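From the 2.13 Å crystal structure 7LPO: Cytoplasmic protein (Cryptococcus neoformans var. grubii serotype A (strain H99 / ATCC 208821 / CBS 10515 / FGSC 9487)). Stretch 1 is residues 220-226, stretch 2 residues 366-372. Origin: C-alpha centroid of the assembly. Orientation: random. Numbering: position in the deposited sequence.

Stretch 1 220-226: TYAPKCI
Stretch 2 (366-372) CIWAHHG

The contact is organised around one histidine. H371 points its CA-to-CB bond toward the other stretch and reaches a tight turn there, and of the 360 Å² buried between the two segments, H371 contributes the largest share of any residue. The segments are at least 142 residues apart in sequence wherever they touch; in register, A222 and H371 have the nearest CA atoms, 6.9 Å apart.

Stretch 1 starts in the last residues of a helix, T220 and Y221. A222 leaves helical angles (phi/psi -132/59) and opens a type I turn to C225, with P223 at -61/-24 and K224 at -77/-9, closed by C225 N to A222 O at 3.0 Å. Proline suits the first inner position, since its ring already fixes phi near that value. C225 (-87/82) then leads into extended I226.

Stretch 2 is a short, weakly bonded helix of about 367-370. C366, chi1 t, caps its start: C366 SG accepts from A369 N at 3.5 Å, while H370 N bonds C366 O at 3.0 Å. H371 follows at -98/11, and G372 at 85/13, where a CB would jam against the preceding carbonyl oxygen, so glycine fits.

H371 uses both ring nitrogens. With chi1 -76° (m) and chi2 86°, H371 ND1 donates back to I367 O at 2.8 Å, and this bond to its own helix braces the ring. H371 NE2, left as an acceptor, takes the turn's K224 N at 3.2 Å, with an N-H...acceptor angle of 159°. P223 N lies 3.4 Å from H371 NE2 but has no hydrogen to give. The H371 ring is also sandwiched: A222 CA sits over one face, 3.8 Å from the centroid, and K224 CD over the opposite face at 4.1 Å, both as CH-pi contacts. C225 SG approaches the edge, 5.1 Å from the H371 ring centroid.

K224 points its CB toward stretch 2 and runs nearly extended, chi1 m and then t, t, t (171°, -162°, -158°). This path lays methylene carbon over the H371 ring and delivers K224 NZ to H370 O, a hydrogen bond of 3.1 Å. NZ also lies over one face of the H370 ring, which chi1 t (-170°) and chi2 55° bring nearer the lysine; K224 CD is 3.7 Å from H370 CD2. A long aliphatic chain with a charged tip serves both packing and the carbonyl.

The buried flank is mostly apolar. I367 points toward stretch 1 with chi1 t and chi2 p, bringing I367 CG1 to 3.5 Å from C225 SG; C225, chi1 m, fills this spot with a compact sulfur. W368 starts sideways, but chi1 m and chi2 120° bring its indole nearer, so that W368 CZ3 lies 4.2 Å from A222 CB and 4.3 Å from Y221 CB. Y221 O meets the indole edge, 3.5 Å from W368 CZ3. Y221 itself (chi1 m, chi2 -66°) leads its phenol away, and its hydroxyl bonds elsewhere in the structure.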

# COMPACT_ATOMS: atom_id res chain seq x y z
N THR A 220 -3.07 -25.86 -9.95
CA THR A 220 -2.26 -26.10 -11.13
C THR A 220 -0.92 -26.73 -10.78
O THR A 220 -0.48 -27.67 -11.47
CB THR A 220 -2.02 -24.77 -11.87
OG1 THR A 220 -3.28 -24.24 -12.29
CG2 THR A 220 -1.10 -24.94 -13.08
N TYR A 221 -0.26 -26.26 -9.72
CA TYR A 221 1.11 -26.65 -9.42
C TYR A 221 1.25 -27.54 -8.20
O TYR A 221 2.29 -28.18 -8.05
CB TYR A 221 1.98 -25.40 -9.24
CG TYR A 221 2.01 -24.55 -10.48
CD1 TYR A 221 2.61 -25.01 -11.64
CD2 TYR A 221 1.42 -23.29 -10.50
CE1 TYR A 221 2.61 -24.24 -12.80
CE2 TYR A 221 1.42 -22.52 -11.63
CZ TYR A 221 2.02 -22.99 -12.78
OH TYR A 221 2.01 -22.22 -13.93
N ALA A 222 0.24 -27.59 -7.32
CA ALA A 222 0.25 -28.49 -6.16
C ALA A 222 -1.07 -29.24 -6.08
O ALA A 222 -1.79 -29.15 -5.08
CB ALA A 222 0.52 -27.71 -4.87
N PRO A 223 -1.42 -30.00 -7.12
CA PRO A 223 -2.73 -30.69 -7.13
C PRO A 223 -2.93 -31.69 -6.00
O PRO A 223 -4.08 -32.00 -5.64
CB PRO A 223 -2.75 -31.39 -8.50
CG PRO A 223 -1.29 -31.44 -8.94
CD PRO A 223 -0.67 -30.20 -8.37
N LYS A 224 -1.86 -32.23 -5.44
CA LYS A 224 -1.99 -33.19 -4.36
C LYS A 224 -2.33 -32.54 -3.02
O LYS A 224 -2.61 -33.27 -2.06
CB LYS A 224 -0.69 -33.97 -4.21
CG LYS A 224 -0.33 -34.82 -5.39
CD LYS A 224 1.07 -35.40 -5.25
CE LYS A 224 1.58 -35.85 -6.61
NZ LYS A 224 2.65 -36.87 -6.49
N CYS A 225 -2.29 -31.21 -2.92
CA CYS A 225 -2.42 -30.53 -1.63
C CYS A 225 -3.90 -30.31 -1.33
O CYS A 225 -4.47 -29.24 -1.55
CB CYS A 225 -1.63 -29.23 -1.63
SG CYS A 225 0.16 -29.53 -1.69
N ILE A 226 -4.52 -31.37 -0.81
CA ILE A 226 -5.94 -31.40 -0.49
C ILE A 226 -6.13 -31.18 1.00
O ILE A 226 -5.44 -31.79 1.83
CB ILE A 226 -6.57 -32.74 -0.93
CG1 ILE A 226 -6.54 -32.88 -2.45
CG2 ILE A 226 -7.99 -32.87 -0.39
CD1 ILE A 226 -7.14 -31.72 -3.20
N CYS A 366 9.75 -31.97 1.24
CA CYS A 366 9.47 -30.88 0.32
C CYS A 366 8.27 -31.19 -0.55
O CYS A 366 8.23 -32.23 -1.22
CB CYS A 366 10.68 -30.58 -0.56
SG CYS A 366 10.43 -29.24 -1.73
N ILE A 367 7.29 -30.28 -0.55
CA ILE A 367 6.08 -30.49 -1.34
C ILE A 367 6.37 -30.35 -2.83
O ILE A 367 5.65 -30.94 -3.65
CB ILE A 367 4.98 -29.52 -0.87
CG1 ILE A 367 3.61 -29.95 -1.40
CG2 ILE A 367 5.28 -28.08 -1.30
CD1 ILE A 367 3.18 -31.35 -0.90
N TRP A 368 7.42 -29.63 -3.22
CA TRP A 368 7.74 -29.47 -4.63
C TRP A 368 8.48 -30.69 -5.17
O TRP A 368 8.21 -31.13 -6.29
CB TRP A 368 8.55 -28.20 -4.84
CG TRP A 368 7.79 -27.02 -4.32
CD1 TRP A 368 8.18 -26.16 -3.34
CD2 TRP A 368 6.48 -26.61 -4.73
NE1 TRP A 368 7.19 -25.23 -3.12
CE2 TRP A 368 6.14 -25.48 -3.96
CE3 TRP A 368 5.56 -27.08 -5.67
CZ2 TRP A 368 4.94 -24.81 -4.12
CZ3 TRP A 368 4.37 -26.43 -5.82
CH2 TRP A 368 4.06 -25.30 -5.05
N ALA A 369 9.37 -31.27 -4.36
CA ALA A 369 9.91 -32.58 -4.69
C ALA A 369 8.80 -33.61 -4.81
O ALA A 369 8.83 -34.47 -5.69
CB ALA A 369 10.92 -33.01 -3.62
N HIS A 370 7.80 -33.52 -3.93
CA HIS A 370 6.70 -34.47 -3.94
C HIS A 370 5.86 -34.35 -5.20
O HIS A 370 5.16 -35.30 -5.55
CB HIS A 370 5.82 -34.25 -2.71
CG HIS A 370 4.80 -35.32 -2.51
ND1 HIS A 370 5.14 -36.66 -2.43
CD2 HIS A 370 3.46 -35.26 -2.38
CE1 HIS A 370 4.04 -37.37 -2.25
NE2 HIS A 370 3.01 -36.55 -2.23
N HIS A 371 5.92 -33.22 -5.89
CA HIS A 371 5.27 -33.05 -7.18
C HIS A 371 6.24 -33.23 -8.34
O HIS A 371 5.89 -32.93 -9.48
CB HIS A 371 4.60 -31.67 -7.25
CG HIS A 371 3.32 -31.60 -6.48
ND1 HIS A 371 3.27 -31.32 -5.13
CD2 HIS A 371 2.04 -31.84 -6.86
CE1 HIS A 371 2.02 -31.37 -4.72
NE2 HIS A 371 1.25 -31.67 -5.75
N GLY A 372 7.45 -33.72 -8.06
CA GLY A 372 8.39 -34.05 -9.12
C GLY A 372 9.23 -32.90 -9.63
O GLY A 372 9.87 -33.05 -10.68